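Local coordinates for protein tautomerase (Advenella mimigardefordensis DPN7, PDB 6VVW) that belongs to the tautomerase superfamily (MIF clan) and assembles as a trimer whose subunits are each built around two beta-alpha-beta units, at residues A[23-28]-A[39-44]; A[30-35]-A[74-79]; A[86-91]-A[97-102]. All coordinates share one frame; numbering follows the deposited sequence.

Contacts 1 and 3 are buried and do equivalent jobs in the two halves of the chain: each presses a helix, 16-30 or 74-92, onto a strand that is outermost within this chain's four-stranded sheet. Contact 2 lies farther out and joins the loop after the first helix to the start of the second. No hydrogen bond crosses any of the three; the packing is mostly apolar. Contact 1 is an isoleucine cluster with Ala24 and Thr25, contact 3 centres on one methyl, Ile99 CD1, and contact 2 includes a backbone carbonyl and solvent-exposed residues. Contact 1 touches both others, through Ile39 with Ala34 and Val27 with Thr87; contacts 2 and 3 do not touch, though both use helix 74-92 and reach the third subunit.

Contact 1. Residues A[23-28]-A[39-44]; sequences NATKVI and IRISLH
Ile28 and Ile41 meet tip to tip between helix 16-30 and strand 40-43, the helix and second strand of the first beta-alpha-beta unit of this tautomerase fold. The axes of the short segments 23-28 and 40-43 run roughly antiparallel, at 147°, and come within 8.8 Å, close enough for isoleucines to fill the gap. Ile41 comes up from the strand with CG1 lying beside its own backbone N (chi1 -67°), and this carries CD1 into the helix surface. There Ile41 CD1 presses on Ala24 CB at 3.4 Å, tight for two carbons. Ile41 CD1 also lies 3.3 Å from Thr25 N. Its third neighbour is Ile28 CD1, 3.7 Å from Ile41 CD1.

Ile28 and Ile39 engage differently, sliding past each other in opposite directions. Ile28 CG2, anti to its backbone N (chi1 to CG1 -72°), drops between the branches of Ile39 and reaches both the CG2 and the CD1 methyl. The other branch of Ile28 returns to Ile39, with Ile28 CD1 3.5 Å from Ile39 CG2, so one isoleucine touches the other with both arms. Pro2 and Leu4 add to the packing around Ile28.

The one hydroxyl in this apolar layer, Thr25 OG1, is hydrogen-bonded to Leu21 O, one turn back in the helix. Ser42 and His44 pair with Leu4 and Val6 of strand 3-8, and Arg40, Ile41 and Ser42 pair with an antiparallel strand of the second subunit. Across the contact, Thr25 OG1 also rests 3.5 Å from Ile41 CD1.

Contact 2. Residues A[30-35]-A[74-79]; sequences QTLNAA and DEVKAN
The loop that leaves helix 16-30 lies against the first turns of helix 74-92, where Leu32 and Val76 meet side chain to side chain. Val76 supplies a single methyl, CG2, and it takes up three neighbours. Leu32 CD1 lies 3.7 Å from Val76 CG2, and Leu32 CB is almost as near. The third is the Thr31 carbonyl, whose O stands 3.7 Å from Val76 CG2. With chi1 at 79°, Val76 places CG1 between its backbone N and carbonyl carbon, which leaves CG2 anti to the N and directed at the loop. The two side chains pass at a slant.

In the tautomerase fold the helices of the two beta-alpha-beta units lie on the same sheet, and this contact joins the loop just past the first helix to the beginning of the second. Leu32 has a positive phi (57°), and its side chain points toward the helix. One turn along the second helix from Val76, the backbone C of Asn79 lies 4.3 Å from Thr31 CG2. The Thr31 hydroxyl is held on the other side: its OG1 is hydrogen-bonded to Val27 O and Ile28 O at the end of helix 16-30.

Contact 3. Residues A[86-91]-A[97-102]; sequences KTAVTT and SCIRTM
No flat side chain lies between the segments; Ile99 meets Ala88 and Val89 mainly through methyl groups. Ile99 CD1 is the probe. Ala88 CB lies 3.7 Å from Ile99 CD1. Val89 CG2 is a little farther, 3.9 Å from Ile99 CD1, and the two neighbours stand roughly at right angles to one another about that methyl. Ile99 CG1, set beside its own backbone N by chi1 of -72°, follows at 4.0 Å from Ala88 CB. Val89 swings CG2 to the N side, CG1 being anti (chi1 163°), and its side chain runs askew to that of Ile99.

Ala88 and Val89 belong to helix 74-92, and Ile99 opens strand 99-106: this packing joins the helix and second strand of the second beta-alpha-beta unit, strand 62-69 being its first strand. Ile99 is buried and also packs on Val62 of that first strand, on Val94 and on Asn85. On the helix, Thr87 O accepts two bonds, from Thr91 N and from Thr90 OG1. Past Ile99, Thr101 and Met102 pair with an antiparallel strand of the third subunit, while Cys98 O receives a hydrogen bond from Arg40 NH2 of that same subunit.

Contact 1. Residues A[23-28]-A[39-44]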
ATOM      1  N   ASN A  23     -19.508   3.300  -8.513  1.00 22.01           N
ATOM      2  CA  ASN A  23     -19.173   3.048  -9.898  1.00 22.45           C
ATOM      3  C   ASN A  23     -17.724   2.635 -10.067  1.00 22.07           C
ATOM      4  O   ASN A  23     -17.324   2.257 -11.163  1.00 22.86           O
ATOM      5  CB  ASN A  23     -19.477   4.288 -10.731  1.00 24.09           C
ATOM      6  CG  ASN A  23     -20.677   5.053 -10.209  1.00 21.15           C
ATOM      7  OD1 ASN A  23     -21.693   4.464  -9.875  1.00 21.14           O
ATOM      8  ND2 ASN A  23     -20.559   6.367 -10.136  1.00 20.78           N
ATOM      9  N   ALA A  24     -16.915   2.722  -9.026  1.00 20.87           N
ATOM     10  CA  ALA A  24     -15.613   2.090  -9.101  1.00 22.17           C
ATOM     11  C   ALA A  24     -15.780   0.585  -9.066  1.00 24.30           C
ATOM     12  O   ALA A  24     -15.165  -0.131  -9.855  1.00 26.22           O
ATOM     13  CB  ALA A  24     -14.710   2.584  -7.969  1.00 21.21           C
ATOM     14  N   THR A  25     -16.638   0.090  -8.181  1.00 22.86           N
ATOM     15  CA  THR A  25     -17.013  -1.313  -8.244  1.00 21.98           C
ATOM     16  C   THR A  25     -17.659  -1.640  -9.583  1.00 23.72           C
ATOM     17  O   THR A  25     -17.207  -2.536 -10.306  1.00 26.58           O
ATOM     18  CB  THR A  25     -17.955  -1.642  -7.093  1.00 21.02           C
ATOM     19  OG1 THR A  25     -17.309  -1.347  -5.855  1.00 20.37           O
ATOM     20  CG2 THR A  25     -18.294  -3.092  -7.116  1.00 22.56           C
ATOM     21  N   LYS A  26     -18.702  -0.895  -9.950  1.00 22.75           N
ATOM     22  CA  LYS A  26     -19.420  -1.198 -11.185  1.00 24.32           C
ATOM     23  C   LYS A  26     -18.508  -1.142 -12.409  1.00 24.65           C
ATOM     24  O   LYS A  26     -18.743  -1.852 -13.397  1.00 22.72           O
ATOM     25  CB  LYS A  26     -20.598  -0.236 -11.338  1.00 25.53           C
ATOM     26  CG  LYS A  26     -21.660  -0.688 -12.324  1.00 25.96           C
ATOM     27  CD  LYS A  26     -22.862  -1.352 -11.651  1.00 27.59           C
ATOM     28  CE  LYS A  26     -24.046  -1.414 -12.640  1.00 27.68           C
ATOM     29  NZ  LYS A  26     -25.328  -1.930 -12.060  1.00 19.47           N
ATOM     30  N   VAL A  27     -17.457  -0.321 -12.356  1.00 23.03           N
ATOM     31  CA  VAL A  27     -16.496  -0.233 -13.448  1.00 21.63           C
ATOM     32  C   VAL A  27     -15.469  -1.347 -13.335  1.00 26.28           C
ATOM     33  O   VAL A  27     -14.901  -1.772 -14.356  1.00 27.36           O
ATOM     34  CB  VAL A  27     -15.820   1.153 -13.469  1.00 22.56           C
ATOM     35  CG1 VAL A  27     -14.434   1.106 -14.075  1.00 24.46           C
ATOM     36  CG2 VAL A  27     -16.647   2.142 -14.247  1.00 24.79           C
ATOM     37  N   ILE A  28     -15.249  -1.873 -12.128  1.00 22.78           N
ATOM     38  CA  ILE A  28     -14.318  -2.982 -11.997  1.00 22.55           C
ATOM     39  C   ILE A  28     -14.938  -4.264 -12.539  1.00 24.68           C
ATOM     40  O   ILE A  28     -14.262  -5.055 -13.205  1.00 27.92           O
ATOM     41  CB  ILE A  28     -13.840  -3.129 -10.552  1.00 20.99           C
ATOM     42  CG1 ILE A  28     -12.899  -1.982 -10.232  1.00 20.66           C
ATOM     43  CG2 ILE A  28     -13.056  -4.378 -10.427  1.00 22.66           C
ATOM     44  CD1 ILE A  28     -12.200  -2.130  -8.952  1.00 20.89           C
ATOM     45  N   ILE A  39     -13.979  -8.283  -5.856  1.00 20.25           N
ATOM     46  CA  ILE A  39     -13.529  -6.907  -5.820  1.00 19.84           C
ATOM     47  C   ILE A  39     -13.810  -6.333  -4.452  1.00 20.71           C
ATOM     48  O   ILE A  39     -14.816  -6.658  -3.820  1.00 23.58           O
ATOM     49  CB  ILE A  39     -14.233  -6.084  -6.905  1.00 20.10           C
ATOM     50  CG1 ILE A  39     -14.243  -6.868  -8.223  1.00 21.76           C
ATOM     51  CG2 ILE A  39     -13.574  -4.724  -7.015  1.00 23.16           C
ATOM     52  CD1 ILE A  39     -15.443  -6.599  -9.109  1.00 22.67           C
ATOM     53  N   ARG A  40     -12.902  -5.491  -3.985  1.00 20.80           N
ATOM     54  CA  ARG A  40     -13.182  -4.563  -2.912  1.00 18.55           C
ATOM     55  C   ARG A  40     -12.489  -3.262  -3.258  1.00 19.19           C
ATOM     56  O   ARG A  40     -11.624  -3.214  -4.132  1.00 21.62           O
ATOM     57  CB  ARG A  40     -12.726  -5.095  -1.539  1.00 21.86           C
ATOM     58  CG  ARG A  40     -11.594  -6.091  -1.590  1.00 19.71           C
ATOM     59  CD  ARG A  40     -11.132  -6.523  -0.209  1.00 18.84           C
ATOM     60  NE  ARG A  40     -11.962  -7.601   0.319  1.00 17.85           N
ATOM     61  CZ  ARG A  40     -11.838  -8.144   1.529  1.00 18.99           C
ATOM     62  NH1 ARG A  40     -10.923  -7.724   2.395  1.00 19.89           N
ATOM     63  NH2 ARG A  40     -12.662  -9.110   1.889  1.00 17.79           N
ATOM     64  N   ILE A  41     -12.908  -2.187  -2.609  1.00 18.65           N
ATOM     65  CA  ILE A  41     -12.290  -0.886  -2.820  1.00 19.34           C
ATOM     66  C   ILE A  41     -12.291  -0.167  -1.495  1.00 18.38           C
ATOM     67  O   ILE A  41     -13.307  -0.152  -0.797  1.00 20.60           O
ATOM     68  CB  ILE A  41     -13.036  -0.048  -3.871  1.00 19.83           C
ATOM     69  CG1 ILE A  41     -12.898  -0.683  -5.249  1.00 21.09           C
ATOM     70  CG2 ILE A  41     -12.484   1.349  -3.888  1.00 17.20           C
ATOM     71  CD1 ILE A  41     -13.972  -0.294  -6.218  1.00 21.59           C
ATOM     72  N   SER A  42     -11.167   0.438  -1.145  1.00 19.30           N
ATOM     73  CA  SER A  42     -11.040   1.155   0.115  1.00 18.10           C
ATOM     74  C   SER A  42     -10.561   2.568  -0.166  1.00 17.86           C
ATOM     75  O   SER A  42      -9.539   2.750  -0.829  1.00 21.23           O
ATOM     76  CB  SER A  42     -10.060   0.445   1.031  1.00 20.87           C
ATOM     77  OG  SER A  42      -8.757   0.979   0.885  1.00 18.96           O
ATOM     78  N   LEU A  43     -11.264   3.568   0.357  1.00 16.95           N
ATOM     79  CA  LEU A  43     -10.831   4.948   0.196  1.00 17.10           C
ATOM     80  C   LEU A  43     -10.266   5.494   1.501  1.00 21.71           C
ATOM     81  O   LEU A  43     -10.860   5.301   2.568  1.00 24.65           O
ATOM     82  CB  LEU A  43     -11.986   5.832  -0.282  1.00 20.53           C
ATOM     83  CG  LEU A  43     -11.537   7.265  -0.558  1.00 18.79           C
ATOM     84  CD1 LEU A  43     -10.431   7.162  -1.556  1.00 21.77           C
ATOM     85  CD2 LEU A  43     -12.638   8.091  -1.142  1.00 18.45           C
ATOM     86  N   HIS A  44      -9.131   6.207   1.405  1.00 19.33           N
ATOM     87  CA  HIS A  44      -8.398   6.723   2.567  1.00 18.14           C
ATOM     88  C   HIS A  44      -7.932   8.140   2.255  1.00 20.10           C
ATOM     89  O   HIS A  44      -6.846   8.324   1.698  1.00 22.29           O
ATOM     90  CB  HIS A  44      -7.228   5.810   2.886  1.00 18.68           C
ATOM     91  CG  HIS A  44      -6.151   6.437   3.719  1.00 20.58           C
ATOM     92  ND1 HIS A  44      -6.404   7.367   4.707  1.00 21.16           N
ATOM     93  CD2 HIS A  44      -4.809   6.241   3.726  1.00 19.69           C
ATOM     94  CE1 HIS A  44      -5.267   7.718   5.283  1.00 18.89           C
ATOM     95  NE2 HIS A  44      -4.283   7.057   4.700  1.00 20.68           N
TER

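Contact 2. Residues A[30-35]-A[74-79]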
ATOM      1  N   GLN A  30     -17.322  -3.948 -14.922  1.00 25.11           N
ATOM      2  CA  GLN A  30     -17.431  -3.517 -16.308  1.00 25.68           C
ATOM      3  C   GLN A  30     -16.113  -3.657 -17.052  1.00 25.60           C
ATOM      4  O   GLN A  30     -16.070  -3.541 -18.282  1.00 24.47           O
ATOM      5  CB  GLN A  30     -17.912  -2.068 -16.369  1.00 23.96           C
ATOM      6  CG  GLN A  30     -19.410  -1.908 -16.507  1.00 22.11           C
ATOM      7  CD  GLN A  30     -19.781  -0.510 -16.904  1.00 19.06           C
ATOM      8  OE1 GLN A  30     -18.953   0.395 -16.871  1.00 23.20           O
ATOM      9  NE2 GLN A  30     -21.021  -0.322 -17.312  1.00 21.71           N
ATOM     10  N   THR A  31     -15.036  -3.903 -16.306  1.00 26.66           N
ATOM     11  CA  THR A  31     -13.683  -4.069 -16.834  1.00 26.93           C
ATOM     12  C   THR A  31     -13.248  -5.527 -16.838  1.00 26.06           C
ATOM     13  O   THR A  31     -12.119  -5.840 -16.456  1.00 21.21           O
ATOM     14  CB  THR A  31     -12.717  -3.229 -16.021  1.00 26.69           C
ATOM     15  OG1 THR A  31     -13.134  -3.278 -14.649  1.00 23.63           O
ATOM     16  CG2 THR A  31     -12.714  -1.781 -16.533  1.00 25.50           C
ATOM     17  N   LEU A  32     -14.170  -6.421 -17.225  1.00 25.97           N
ATOM     18  CA  LEU A  32     -13.959  -7.848 -17.468  1.00 27.41           C
ATOM     19  C   LEU A  32     -13.387  -8.611 -16.277  1.00 24.32           C
ATOM     20  O   LEU A  32     -12.519  -8.116 -15.549  1.00 25.74           O
ATOM     21  CB  LEU A  32     -13.064  -8.049 -18.701  1.00 24.34           C
ATOM     22  CG  LEU A  32     -13.744  -8.068 -20.080  1.00 23.88           C
ATOM     23  CD1 LEU A  32     -12.861  -7.419 -21.159  1.00 22.33           C
ATOM     24  CD2 LEU A  32     -14.140  -9.473 -20.506  1.00 20.96           C
ATOM     25  N   ASN A  33     -13.871  -9.841 -16.099  1.00 25.43           N
ATOM     26  CA  ASN A  33     -13.516 -10.740 -15.000  1.00 28.34           C
ATOM     27  C   ASN A  33     -13.887 -10.155 -13.648  1.00 28.42           C
ATOM     28  O   ASN A  33     -14.225  -8.970 -13.541  1.00 27.22           O
ATOM     29  CB  ASN A  33     -12.026 -11.085 -14.991  1.00 28.59           C
ATOM     30  CG  ASN A  33     -11.632 -12.011 -16.104  1.00 28.40           C
ATOM     31  OD1 ASN A  33     -12.099 -13.156 -16.182  1.00 27.99           O
ATOM     32  ND2 ASN A  33     -10.744 -11.534 -16.969  1.00 27.61           N
ATOM     33  N   ALA A  34     -13.788 -10.986 -12.610  1.00 26.72           N
ATOM     34  CA  ALA A  34     -14.283 -10.638 -11.288  1.00 29.83           C
ATOM     35  C   ALA A  34     -15.765 -10.308 -11.374  1.00 27.26           C
ATOM     36  O   ALA A  34     -16.143  -9.215 -11.811  1.00 27.27           O
ATOM     37  CB  ALA A  34     -13.486  -9.470 -10.692  1.00 28.04           C
ATOM     38  N   ALA A  35     -16.614 -11.264 -11.004  1.00 26.65           N
ATOM     39  CA  ALA A  35     -18.043 -10.994 -10.961  1.00 27.62           C
ATOM     40  C   ALA A  35     -18.289  -9.790 -10.067  1.00 29.75           C
ATOM     41  O   ALA A  35     -18.457  -8.660 -10.547  1.00 27.16           O
ATOM     42  CB  ALA A  35     -18.812 -12.203 -10.435  1.00 25.40           C
ATOM     43  N   ASP A  74      -2.673  -6.574 -21.116  1.00 16.84           N
ATOM     44  CA  ASP A  74      -2.276  -5.187 -21.269  1.00 17.31           C
ATOM     45  C   ASP A  74      -3.420  -4.301 -21.708  1.00 17.79           C
ATOM     46  O   ASP A  74      -3.448  -3.108 -21.400  1.00 17.27           O
ATOM     47  CB  ASP A  74      -1.163  -5.069 -22.306  1.00 20.11           C
ATOM     48  CG  ASP A  74       0.191  -5.281 -21.713  1.00 19.66           C
ATOM     49  OD1 ASP A  74       0.237  -5.696 -20.540  1.00 16.16           O
ATOM     50  OD2 ASP A  74       1.195  -5.038 -22.415  1.00 19.87           O
ATOM     51  N   GLU A  75      -4.347  -4.843 -22.474  1.00 19.17           N
ATOM     52  CA  GLU A  75      -5.346  -3.935 -22.985  1.00 21.09           C
ATOM     53  C   GLU A  75      -6.574  -3.907 -22.114  1.00 20.10           C
ATOM     54  O   GLU A  75      -7.222  -2.865 -22.014  1.00 23.53           O
ATOM     55  CB  GLU A  75      -5.707  -4.266 -24.433  1.00 22.83           C
ATOM     56  CG  GLU A  75      -5.963  -5.697 -24.758  1.00 21.13           C
ATOM     57  CD  GLU A  75      -6.481  -5.851 -26.172  1.00 22.45           C
ATOM     58  OE1 GLU A  75      -6.622  -4.825 -26.882  1.00 26.19           O
ATOM     59  OE2 GLU A  75      -6.765  -6.995 -26.578  1.00 26.92           O
ATOM     60  N   VAL A  76      -6.899  -4.994 -21.435  1.00 20.52           N
ATOM     61  CA  VAL A  76      -7.962  -4.856 -20.456  1.00 20.20           C
ATOM     62  C   VAL A  76      -7.470  -4.024 -19.286  1.00 20.77           C
ATOM     63  O   VAL A  76      -8.201  -3.175 -18.769  1.00 24.91           O
ATOM     64  CB  VAL A  76      -8.502  -6.227 -20.017  1.00 17.13           C
ATOM     65  CG1 VAL A  76      -7.599  -6.877 -19.000  1.00 18.11           C
ATOM     66  CG2 VAL A  76      -9.890  -6.059 -19.456  1.00 18.74           C
ATOM     67  N   LYS A  77      -6.214  -4.213 -18.878  1.00 19.32           N
ATOM     68  CA  LYS A  77      -5.645  -3.345 -17.858  1.00 19.08           C
ATOM     69  C   LYS A  77      -5.659  -1.905 -18.327  1.00 19.35           C
ATOM     70  O   LYS A  77      -6.164  -1.007 -17.636  1.00 22.46           O
ATOM     71  CB  LYS A  77      -4.226  -3.783 -17.540  1.00 16.41           C
ATOM     72  CG  LYS A  77      -4.104  -5.195 -17.071  1.00 16.68           C
ATOM     73  CD  LYS A  77      -2.627  -5.530 -16.927  1.00 13.92           C
ATOM     74  CE  LYS A  77      -2.393  -6.967 -16.479  1.00 15.72           C
ATOM     75  NZ  LYS A  77      -0.988  -7.410 -16.778  1.00 13.22           N
ATOM     76  N   ALA A  78      -5.136  -1.672 -19.527  1.00 18.70           N
ATOM     77  CA  ALA A  78      -5.283  -0.384 -20.183  1.00 18.55           C
ATOM     78  C   ALA A  78      -6.721   0.089 -20.191  1.00 19.68           C
ATOM     79  O   ALA A  78      -6.967   1.283 -20.363  1.00 19.89           O
ATOM     80  CB  ALA A  78      -4.773  -0.466 -21.621  1.00 19.70           C
ATOM     81  N   ASN A  79      -7.682  -0.808 -20.024  1.00 20.89           N
ATOM     82  CA  ASN A  79      -9.058  -0.359 -20.052  1.00 18.71           C
ATOM     83  C   ASN A  79      -9.516   0.090 -18.678  1.00 20.26           C
ATOM     84  O   ASN A  79     -10.135   1.159 -18.554  1.00 21.00           O
ATOM     85  CB  ASN A  79      -9.957  -1.466 -20.601  1.00 22.71           C
ATOM     86  CG  ASN A  79      -9.949  -1.514 -22.113  1.00 22.58           C
ATOM     87  OD1 ASN A  79      -9.000  -1.058 -22.755  1.00 24.79           O
ATOM     88  ND2 ASN A  79     -11.014  -2.051 -22.698  1.00 19.99           N
TER

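Contact 3. Residues A[86-91]-A[97-102]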
ATOM      1  N   LYS A  86     -11.686   7.869 -15.565  1.00 20.08           N
ATOM      2  CA  LYS A  86     -12.948   8.512 -15.916  1.00 19.48           C
ATOM      3  C   LYS A  86     -13.841   8.663 -14.695  1.00 21.41           C
ATOM      4  O   LYS A  86     -14.375   9.743 -14.430  1.00 23.50           O
ATOM      5  CB  LYS A  86     -13.666   7.707 -16.999  1.00 23.36           C
ATOM      6  CG  LYS A  86     -14.981   8.316 -17.492  1.00 19.65           C
ATOM      7  CD  LYS A  86     -14.948   8.520 -18.993  1.00 19.30           C
ATOM      8  CE  LYS A  86     -14.071   9.725 -19.328  1.00 25.15           C
ATOM      9  NZ  LYS A  86     -13.989  10.078 -20.772  1.00 20.54           N
ATOM     10  N   THR A  87     -14.009   7.586 -13.934  1.00 22.49           N
ATOM     11  CA  THR A  87     -14.896   7.598 -12.775  1.00 22.35           C
ATOM     12  C   THR A  87     -14.346   8.490 -11.675  1.00 22.35           C
ATOM     13  O   THR A  87     -15.074   9.311 -11.094  1.00 21.75           O
ATOM     14  CB  THR A  87     -15.082   6.168 -12.261  1.00 21.58           C
ATOM     15  OG1 THR A  87     -15.829   5.413 -13.214  1.00 21.55           O
ATOM     16  CG2 THR A  87     -15.815   6.142 -10.932  1.00 20.71           C
ATOM     17  N   ALA A  88     -13.059   8.319 -11.359  1.00 22.81           N
ATOM     18  CA  ALA A  88     -12.420   9.159 -10.362  1.00 18.92           C
ATOM     19  C   ALA A  88     -12.631  10.621 -10.681  1.00 22.49           C
ATOM     20  O   ALA A  88     -12.937  11.426  -9.794  1.00 24.44           O
ATOM     21  CB  ALA A  88     -10.933   8.845 -10.294  1.00 17.84           C
ATOM     22  N   VAL A  89     -12.473  10.988 -11.945  1.00 20.26           N
ATOM     23  CA  VAL A  89     -12.715  12.366 -12.334  1.00 21.82           C
ATOM     24  C   VAL A  89     -14.177  12.736 -12.105  1.00 24.63           C
ATOM     25  O   VAL A  89     -14.484  13.703 -11.396  1.00 26.01           O
ATOM     26  CB  VAL A  89     -12.299  12.586 -13.793  1.00 19.49           C
ATOM     27  CG1 VAL A  89     -12.915  13.854 -14.307  1.00 22.46           C
ATOM     28  CG2 VAL A  89     -10.812  12.670 -13.887  1.00 18.08           C
ATOM     29  N   THR A  90     -15.101  11.973 -12.706  1.00 24.83           N
ATOM     30  CA  THR A  90     -16.512  12.351 -12.685  1.00 21.69           C
ATOM     31  C   THR A  90     -16.986  12.599 -11.266  1.00 24.79           C
ATOM     32  O   THR A  90     -17.545  13.657 -10.962  1.00 26.13           O
ATOM     33  CB  THR A  90     -17.390  11.273 -13.337  1.00 21.44           C
ATOM     34  OG1 THR A  90     -17.136  10.008 -12.724  1.00 22.97           O
ATOM     35  CG2 THR A  90     -17.133  11.164 -14.834  1.00 24.83           C
ATOM     36  N   THR A  91     -16.734  11.645 -10.368  1.00 27.15           N
ATOM     37  CA  THR A  91     -17.400  11.610  -9.073  1.00 24.22           C
ATOM     38  C   THR A  91     -16.494  11.947  -7.892  1.00 24.90           C
ATOM     39  O   THR A  91     -16.998  12.086  -6.773  1.00 28.39           O
ATOM     40  CB  THR A  91     -18.050  10.229  -8.885  1.00 25.15           C
ATOM     41  OG1 THR A  91     -18.840   9.950 -10.038  1.00 25.88           O
ATOM     42  CG2 THR A  91     -18.976  10.192  -7.712  1.00 26.65           C
ATOM     43  N   SER A  97      -5.365  14.316 -14.913  1.00 24.32           N
ATOM     44  CA  SER A  97      -3.914  14.233 -14.848  1.00 20.79           C
ATOM     45  C   SER A  97      -3.379  13.803 -13.496  1.00 22.09           C
ATOM     46  O   SER A  97      -2.224  13.369 -13.420  1.00 19.04           O
ATOM     47  CB  SER A  97      -3.306  15.584 -15.174  1.00 20.69           C
ATOM     48  OG  SER A  97      -2.102  15.727 -14.434  1.00 25.12           O
ATOM     49  N   CYS A  98      -4.164  13.934 -12.423  1.00 23.28           N
ATOM     50  CA  CYS A  98      -3.627  13.819 -11.071  1.00 21.54           C
ATOM     51  C   CYS A  98      -3.886  12.470 -10.440  1.00 17.92           C
ATOM     52  O   CYS A  98      -3.535  12.269  -9.269  1.00 19.04           O
ATOM     53  CB  CYS A  98      -4.210  14.900 -10.160  1.00 22.29           C
ATOM     54  SG  CYS A  98      -5.708  14.388  -9.337  1.00 22.45           S
ATOM     55  N   ILE A  99      -4.475  11.544 -11.180  1.00 17.86           N
ATOM     56  CA  ILE A  99      -4.727  10.201 -10.684  1.00 17.94           C
ATOM     57  C   ILE A  99      -3.584   9.294 -11.107  1.00 18.70           C
ATOM     58  O   ILE A  99      -3.286   9.169 -12.297  1.00 20.93           O
ATOM     59  CB  ILE A  99      -6.067   9.675 -11.200  1.00 20.13           C
ATOM     60  CG1 ILE A  99      -7.206  10.414 -10.469  1.00 17.66           C
ATOM     61  CG2 ILE A  99      -6.126   8.156 -11.029  1.00 14.51           C
ATOM     62  CD1 ILE A  99      -8.234  11.054 -11.381  1.00 18.28           C
ATOM     63  N   ARG A 100      -2.929   8.677 -10.145  1.00 16.70           N
ATOM     64  CA  ARG A 100      -1.869   7.738 -10.440  1.00 15.76           C
ATOM     65  C   ARG A 100      -2.369   6.364 -10.056  1.00 17.36           C
ATOM     66  O   ARG A 100      -2.502   6.060  -8.873  1.00 18.27           O
ATOM     67  CB  ARG A 100      -0.598   8.091  -9.691  1.00 14.82           C
ATOM     68  CG  ARG A 100       0.009   9.302 -10.232  1.00 15.78           C
ATOM     69  CD  ARG A 100       0.010   9.238 -11.738  1.00 15.59           C
ATOM     70  NE  ARG A 100       0.971  10.186 -12.271  1.00 16.35           N
ATOM     71  CZ  ARG A 100       0.649  11.284 -12.941  1.00 15.11           C
ATOM     72  NH1 ARG A 100      -0.613  11.570 -13.183  1.00 17.41           N
ATOM     73  NH2 ARG A 100       1.597  12.098 -13.368  1.00 16.64           N
ATOM     74  N   THR A 101      -2.657   5.543 -11.046  1.00 15.78           N
ATOM     75  CA  THR A 101      -3.038   4.168 -10.792  1.00 17.59           C
ATOM     76  C   THR A 101      -1.826   3.267 -10.946  1.00 18.79           C
ATOM     77  O   THR A 101      -0.825   3.624 -11.565  1.00 18.87           O
ATOM     78  CB  THR A 101      -4.150   3.744 -11.734  1.00 16.50           C
ATOM     79  OG1 THR A 101      -5.066   4.829 -11.843  1.00 14.33           O
ATOM     80  CG2 THR A 101      -4.885   2.550 -11.194  1.00 14.76           C
ATOM     81  N   MET A 102      -1.930   2.090 -10.361  1.00 18.25           N
ATOM     82  CA  MET A 102      -0.779   1.225 -10.167  1.00 18.43           C
ATOM     83  C   MET A 102      -1.318  -0.201 -10.178  1.00 18.83           C
ATOM     84  O   MET A 102      -1.908  -0.646  -9.190  1.00 15.03           O
ATOM     85  CB  MET A 102      -0.077   1.553  -8.858  1.00 19.48           C
ATOM     86  CG  MET A 102       0.696   2.861  -8.829  1.00 19.70           C
ATOM     87  SD  MET A 102      -0.326   4.307  -8.586  1.00 28.58           S
ATOM     88  CE  MET A 102      -1.217   3.720  -7.154  1.00 24.55           C
TER